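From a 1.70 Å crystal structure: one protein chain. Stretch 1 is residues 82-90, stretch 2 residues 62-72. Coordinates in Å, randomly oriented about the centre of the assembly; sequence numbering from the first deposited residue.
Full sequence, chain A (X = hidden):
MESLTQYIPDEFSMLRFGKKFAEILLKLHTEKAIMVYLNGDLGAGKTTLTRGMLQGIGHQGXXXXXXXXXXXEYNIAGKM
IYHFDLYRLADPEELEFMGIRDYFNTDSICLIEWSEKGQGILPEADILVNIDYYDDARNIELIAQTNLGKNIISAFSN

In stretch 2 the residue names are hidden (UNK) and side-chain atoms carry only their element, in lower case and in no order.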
ATOM      1  N   TYR A  82       7.949  -1.446   2.319  1.00 13.85           N
ATOM      2  CA  TYR A  82       7.951  -0.331   3.269  1.00 17.34           C
ATOM      3  C   TYR A  82       6.510   0.158   3.530  1.00 20.92           C
ATOM      4  O   TYR A  82       5.782   0.339   2.591  1.00 18.25           O
ATOM      5  CB  TYR A  82       8.777   0.837   2.748  1.00 14.33           C
ATOM      6  CG  TYR A  82      10.232   0.404   2.638  1.00 18.11           C
ATOM      7  CD1 TYR A  82      11.073   0.388   3.709  1.00 22.78           C
ATOM      8  CD2 TYR A  82      10.669  -0.080   1.393  1.00 27.67           C
ATOM      9  CE1 TYR A  82      12.394  -0.051   3.574  1.00 26.60           C
ATOM     10  CE2 TYR A  82      11.970  -0.589   1.287  1.00 23.56           C
ATOM     11  CZ  TYR A  82      12.800  -0.559   2.363  1.00 30.14           C
ATOM     12  OH  TYR A  82      14.129  -0.970   2.193  1.00 29.49           O
ATOM     13  N   HIS A  83       6.161   0.125   4.813  1.00 16.98           N
ATOM     14  CA  HIS A  83       4.784   0.584   5.185  1.00 17.11           C
ATOM     15  C   HIS A  83       4.979   1.958   5.800  1.00 17.47           C
ATOM     16  O   HIS A  83       5.750   2.186   6.746  1.00 18.42           O
ATOM     17  CB  HIS A  83       4.224  -0.408   6.225  1.00 15.65           C
ATOM     18  CG  HIS A  83       2.846   0.000   6.717  1.00 16.35           C
ATOM     19  ND1 HIS A  83       2.377  -0.431   7.926  1.00 20.49           N
ATOM     20  CD2 HIS A  83       1.893   0.745   6.128  1.00 23.08           C
ATOM     21  CE1 HIS A  83       1.145   0.063   8.110  1.00 19.54           C
ATOM     22  NE2 HIS A  83       0.799   0.749   7.020  1.00 19.19           N
ATOM     23  N   PHE A  84       4.284   2.939   5.208  1.00 17.05           N
ATOM     24  CA  PHE A  84       4.364   4.321   5.720  1.00 17.67           C
ATOM     25  C   PHE A  84       3.021   4.769   6.282  1.00 25.30           C
ATOM     26  O   PHE A  84       1.998   4.414   5.713  1.00 22.04           O
ATOM     27  CB  PHE A  84       4.686   5.270   4.554  1.00 17.65           C
ATOM     28  CG  PHE A  84       6.093   5.146   4.020  1.00 18.73           C
ATOM     29  CD1 PHE A  84       6.352   4.169   3.056  1.00 25.54           C
ATOM     30  CD2 PHE A  84       7.049   6.101   4.320  1.00 22.22           C
ATOM     31  CE1 PHE A  84       7.625   4.069   2.503  1.00 27.53           C
ATOM     32  CE2 PHE A  84       8.330   5.973   3.786  1.00 22.24           C
ATOM     33  CZ  PHE A  84       8.593   4.966   2.901  1.00 24.71           C
ATOM     34  N   ASP A  85       3.065   5.422   7.452  1.00 20.14           N
ATOM     35  CA  ASP A  85       1.873   6.154   7.934  1.00 19.43           C
ATOM     36  C   ASP A  85       2.379   7.581   8.191  1.00 24.95           C
ATOM     37  O   ASP A  85       3.172   7.761   9.130  1.00 25.23           O
ATOM     38  CB  ASP A  85       1.280   5.615   9.227  1.00 24.38           C
ATOM     39  CG  ASP A  85      -0.008   6.472   9.526  1.00 24.75           C
ATOM     40  OD1 ASP A  85      -0.048   7.593   9.009  1.00 30.51           O
ATOM     41  OD2 ASP A  85      -0.907   5.946  10.164  1.00 43.06           O
ATOM     42  N   LEU A  86       2.033   8.497   7.332  1.00 21.49           N
ATOM     43  CA  LEU A  86       2.557   9.820   7.252  1.00 21.30           C
ATOM     44  C   LEU A  86       1.738  10.853   8.047  1.00 22.03           C
ATOM     45  O   LEU A  86       1.991  12.039   7.889  1.00 25.96           O
ATOM     46  CB  LEU A  86       2.791  10.353   5.858  1.00 23.82           C
ATOM     47  CG  LEU A  86       3.704   9.553   4.913  1.00 23.71           C
ATOM     48  CD1 LEU A  86       3.896  10.240   3.585  1.00 29.50           C
ATOM     49  CD2 LEU A  86       5.041   9.267   5.595  1.00 29.96           C
ATOM     50  N   TYR A  87       0.801  10.327   8.819  1.00 23.38           N
ATOM     51  CA  TYR A  87      -0.092  11.235   9.551  1.00 32.29           C
ATOM     52  C   TYR A  87       0.661  12.296  10.334  1.00 38.00           C
ATOM     53  O   TYR A  87       0.277  13.477  10.305  1.00 37.90           O
ATOM     54  CB  TYR A  87      -1.012  10.441  10.482  1.00 31.00           C
ATOM     55  CG  TYR A  87      -2.017  11.393  11.138  1.00 45.44           C
ATOM     56  CD1 TYR A  87      -2.665  12.339  10.357  1.00 41.72           C
ATOM     57  CD2 TYR A  87      -2.256  11.358  12.496  1.00 53.70           C
ATOM     58  CE1 TYR A  87      -3.565  13.227  10.930  1.00 49.05           C
ATOM     59  CE2 TYR A  87      -3.149  12.247  13.080  1.00 51.03           C
ATOM     60  CZ  TYR A  87      -3.807  13.161  12.290  1.00 50.99           C
ATOM     61  OH  TYR A  87      -4.698  14.041  12.857  1.00 52.72           O
ATOM     62  N   ARG A  88       1.765  11.926  10.971  1.00 32.83           N
ATOM     63  CA  ARG A  88       2.549  12.869  11.782  1.00 35.15           C
ATOM     64  C   ARG A  88       3.731  13.438  11.047  1.00 36.55           C
ATOM     65  O   ARG A  88       4.690  13.966  11.642  1.00 41.22           O
ATOM     66  CB  ARG A  88       3.004  12.135  13.063  1.00 27.70           C
ATOM     67  CG  ARG A  88       1.835  11.754  13.955  1.00 34.24           C
ATOM     68  CD  ARG A  88       2.252  11.019  15.199  1.00 34.53           C
ATOM     69  NE  ARG A  88       1.160  10.471  15.970  1.00 59.13           N
ATOM     70  CZ  ARG A  88       0.344  11.143  16.775  1.00 62.44           C
ATOM     71  NH1 ARG A  88       0.436  12.453  16.921  1.00 72.50           N
ATOM     72  NH2 ARG A  88      -0.597  10.471  17.429  1.00 83.00           N
ATOM     73  N   LEU A  89       3.681  13.435   9.716  1.00 36.17           N
ATOM     74  CA  LEU A  89       4.715  14.086   8.927  1.00 37.68           C
ATOM     75  C   LEU A  89       4.411  15.587   8.862  1.00 42.39           C
ATOM     76  O   LEU A  89       3.580  16.026   8.084  1.00 42.68           O
ATOM     77  CB  LEU A  89       4.850  13.460   7.557  1.00 38.09           C
ATOM     78  CG  LEU A  89       5.870  14.100   6.611  1.00 38.02           C
ATOM     79  CD1 LEU A  89       7.284  13.876   7.115  1.00 40.82           C
ATOM     80  CD2 LEU A  89       5.700  13.572   5.198  1.00 33.39           C
ATOM     81  N   ALA A  90       5.061  16.347   9.733  1.00 40.93           N
ATOM     82  CA  ALA A  90       4.849  17.775   9.879  1.00 42.56           C
ATOM     83  C   ALA A  90       4.855  18.502   8.542  1.00 46.07           C
ATOM     84  O   ALA A  90       3.969  19.287   8.213  1.00 49.61           O
ATOM     85  CB  ALA A  90       5.978  18.379  10.735  1.00 41.25           C
ATOM     86  N   UNK A  62       3.509  -9.277  14.286  1.00 26.22           N
ATOM     87  CA  UNK A  62       2.559  -8.196  14.254  1.00 28.06           C
ATOM     88  C   UNK A  62       2.914  -7.180  13.156  1.00 24.94           C
ATOM     89  O   UNK A  62       4.060  -6.981  12.822  1.00 24.79           O
ATOM     90  c   UNK A  62       2.527  -8.159  16.858  1.00 75.01           C
ATOM     91  n   UNK A  62       3.340  -9.209  16.939  1.00 71.08           N
ATOM     92  o   UNK A  62       1.869  -7.777  17.857  1.00 70.68           O
ATOM     93  c   UNK A  62       2.461  -7.417  15.568  1.00 48.28           C
ATOM     94  N   UNK A  63       1.835  -6.584  12.607  1.00 20.08           N
ATOM     95  CA  UNK A  63       2.029  -5.494  11.653  1.00 19.87           C
ATOM     96  C   UNK A  63       1.592  -4.217  12.398  1.00 24.50           C
ATOM     97  O   UNK A  63       0.397  -3.926  12.455  1.00 30.25           O
ATOM     98  c   UNK A  63       1.213  -5.678  10.370  1.00 20.32           C
ATOM     99  c   UNK A  63       1.777  -6.887   9.595  1.00 18.97           C
ATOM    100  c   UNK A  63       1.182  -4.443   9.517  1.00 28.92           C
ATOM    101  N   UNK A  64       2.573  -3.531  12.950  1.00 19.46           N
ATOM    102  CA  UNK A  64       2.319  -2.355  13.786  1.00 26.99           C
ATOM    103  C   UNK A  64       2.423  -1.095  12.966  1.00 27.74           C
ATOM    104  O   UNK A  64       3.465  -0.868  12.334  1.00 22.33           O
ATOM    105  c   UNK A  64       3.143  -1.148  15.896  1.00 40.66           C
ATOM    106  c   UNK A  64       4.145  -1.156  17.031  1.00 49.19           C
ATOM    107  n   UNK A  64       4.566  -1.972  19.348  1.00 63.66           N
ATOM    108  c   UNK A  64       3.889  -2.263  18.042  1.00 59.61           C
ATOM    109  c   UNK A  64       3.349  -2.327  14.940  1.00 25.09           C
ATOM    110  N   UNK A  65       1.331  -0.277  12.922  1.00 17.56           N
ATOM    111  CA  UNK A  65       1.476   0.969  12.158  1.00 20.08           C
ATOM    112  C   UNK A  65       2.549   1.859  12.786  1.00 25.19           C
ATOM    113  O   UNK A  65       2.574   2.066  14.010  1.00 25.93           O
ATOM    114  o   UNK A  65       0.217   3.037  11.819  1.00 49.54           O
ATOM    115  c   UNK A  65       0.110   1.710  12.267  1.00 30.17           C
ATOM    116  N   UNK A  66       3.397   2.467  11.975  1.00 24.13           N
ATOM    117  CA  UNK A  66       4.542   3.254  12.453  1.00 22.98           C
ATOM    118  C   UNK A  66       4.132   4.671  12.784  1.00 20.70           C
ATOM    119  O   UNK A  66       4.463   5.664  12.147  1.00 21.42           O
ATOM    120  c   UNK A  66       4.513   3.227  10.061  1.00 23.48           C
ATOM    121  c   UNK A  66       3.475   2.204  10.504  1.00 23.41           C
ATOM    122  c   UNK A  66       5.485   3.218  11.229  1.00 26.31           C
ATOM    123  N   UNK A  67       3.318   4.772  13.883  1.00 22.85           N
ATOM    124  CA  UNK A  67       2.746   6.059  14.229  1.00 23.29           C
ATOM    125  C   UNK A  67       3.690   7.223  14.370  1.00 22.07           C
ATOM    126  O   UNK A  67       3.446   8.302  13.822  1.00 18.90           O
ATOM    127  c   UNK A  67       1.833   6.063  15.473  1.00 34.29           C
ATOM    128  o   UNK A  67       1.331   4.792  15.762  1.00 40.97           O
ATOM    129  c   UNK A  67       0.711   7.074  15.169  1.00 24.53           C
ATOM    130  N   UNK A  68       4.801   6.974  15.108  1.00 23.36           N
ATOM    131  CA  UNK A  68       5.776   8.021  15.339  1.00 25.10           C
ATOM    132  C   UNK A  68       7.045   7.856  14.445  1.00 17.51           C
ATOM    133  O   UNK A  68       7.671   8.836  14.138  1.00 22.22           O
ATOM    134  c   UNK A  68       3.414   9.434  18.864  1.00 31.27           C
ATOM    135  c   UNK A  68       3.085   8.370  19.641  1.00 30.77           C
ATOM    136  c   UNK A  68       4.785   7.046  18.622  1.00 27.83           C
ATOM    137  o   UNK A  68       2.069   8.506  20.585  1.00 41.93           O
ATOM    138  c   UNK A  68       3.755   7.168  19.567  1.00 36.94           C
ATOM    139  c   UNK A  68       6.250   7.988  16.798  1.00 26.24           C
ATOM    140  c   UNK A  68       5.113   8.093  17.809  1.00 28.76           C
ATOM    141  c   UNK A  68       4.444   9.310  17.925  1.00 30.63           C
ATOM    142  N   UNK A  69       7.288   6.636  14.073  1.00 21.11           N
ATOM    143  CA  UNK A  69       8.487   6.373  13.234  1.00 21.49           C
ATOM    144  C   UNK A  69       8.205   6.633  11.766  1.00 31.36           C
ATOM    145  O   UNK A  69       9.165   6.745  11.015  1.00 24.43           O
ATOM    146  c   UNK A  69       9.447   4.767  14.912  1.00 29.72           C
ATOM    147  c   UNK A  69       8.992   4.955  13.451  1.00 25.20           C
ATOM    148  o   UNK A  69       7.934   4.035  13.193  1.00 21.73           O
ATOM    149  N   UNK A  70       6.915   6.630  11.365  1.00 18.61           N
ATOM    150  CA  UNK A  70       6.534   7.024  10.039  1.00 21.85           C
ATOM    151  C   UNK A  70       6.749   5.914   8.994  1.00 26.78           C
ATOM    152  O   UNK A  70       5.967   5.881   8.041  1.00 20.80           O
ATOM    153  c   UNK A  70       7.150   8.287   9.493  1.00 23.78           C
ATOM    154  c   UNK A  70       6.408   9.606   9.702  1.00 36.06           C
ATOM    155  c   UNK A  70       7.308  10.787   9.664  1.00 28.14           C
ATOM    156  c   UNK A  70       5.432   9.531  10.847  1.00 26.59           C
ATOM    157  N   UNK A  71       7.815   5.164   9.139  1.00 23.12           N
ATOM    158  CA  UNK A  71       8.067   4.077   8.181  1.00 20.45           C
ATOM    159  C   UNK A  71       8.507   2.822   8.872  1.00 21.50           C
ATOM    160  O   UNK A  71       9.322   2.904   9.855  1.00 24.29           O
ATOM    161  c   UNK A  71       9.140   3.315   6.067  1.00 18.54           C
ATOM    162  c   UNK A  71      10.449   4.780   7.615  1.00 25.85           C
ATOM    163  c   UNK A  71       9.053   4.479   7.075  1.00 24.94           C
ATOM    164  N   UNK A  72       7.998   1.676   8.504  1.00 15.57           N
ATOM    165  CA  UNK A  72       8.410   0.393   9.023  1.00 15.51           C
ATOM    166  C   UNK A  72       8.963  -0.432   7.821  1.00 23.44           C
ATOM    167  O   UNK A  72       8.285  -0.514   6.808  1.00 18.56           O
ATOM    168  o   UNK A  72       8.235  -0.782  12.409  1.00 28.37           O
ATOM    169  c   UNK A  72       7.283  -0.373   9.681  1.00 20.40           C
ATOM    170  c   UNK A  72       8.394  -1.694  11.576  1.00 32.45           C
ATOM    171  c   UNK A  72       7.631  -1.725  10.266  1.00 24.09           C
ATOM    172  o   UNK A  72       9.161  -2.658  11.837  1.00 28.45           O
TER
HETATM  173  O   HOH W   1       3.990  -1.657   9.754  1.00 22.29           O
HETATM  174  O   HOH W   2      -1.955   3.616  10.518  1.00 27.95           O
HETATM  175  O   HOH W   3       2.004   8.876  11.611  1.00 28.08           O

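Position 62 has two side-chain carbons, the second carrying one oxygen and one nitrogen. It does not reach stretch 1. It is N62.

Position 63 has one carbon bearing two more. One of these lies 4.5 Å from H83 ND1. It is V63, and that atom is CG1.

Position 64 has four carbons in a row ending in nitrogen. CA-to-CB points away from stretch 1. It is K64. Its backbone O accepts from water 1, which also lies 2.7 Å from H83 ND1 in a hydrogen bond of undecided direction.

Position 65 has one carbon, then one oxygen 3.5 Å from D85 OD2. It is S65. Water 2 bridges the pair, 2.6 Å from S65 OG and 2.6 Å from D85 OD2, to which it donates.

Position 66 has three carbons closing a ring onto the backbone N. One is 3.7 Å from H83 O. Another makes an off-centre CH-pi contact with the H83 ring, 4.2 Å from its centroid. It is P66, and these atoms are CG and CD.

Position 67 has one carbon carrying one oxygen and one carbon. The latter is 3.5 Å from R88 NE. It is T67. The methyl CG2 sits at the edge of the guanidinium.

Position 68 has one carbon, then a six-carbon ring bearing an oxygen. One ring carbon lies over one face of the R88 guanidinium, 3.8 Å from R88 NE. It is Y68, and that atom is CE1.

Position 69 has one carbon carrying one oxygen and one carbon. CA-to-CB points away, and no contact is made. It is T69.

Position 70 has four carbons, forked at the second. One branch end is 4.0 Å from L89 CD1, the other 4.2 Å from R88 CB. It is L70, and these ends are CD2 and CD1.

Position 71 has one carbon carrying two. One of these sits over the F84 ring, 3.6 Å from its centroid, and 4.2 Å from Y82 CB. It is V71, and that atom is CG2.

Position 72 has three carbons, the third carrying two oxygens. The end leads away from stretch 1. It is E72.

The contact is anchored by a short antiparallel pairing. E72 N donates to H83 O at 2.9 Å, and H83 N donates to E72 O at 3.0 Å. D85 N donates to L70 O at 3.0 Å, just beyond the F84–V71 pair. F84 and V71 share one sheet face; H83 and E72 share the other. Further along, water 3 donates to T67 O and D85 O and accepts from R88 N, joining the backbones where direct pairing has ended.

Stretch 2, residues 62-72: NVKSPTYTLVE
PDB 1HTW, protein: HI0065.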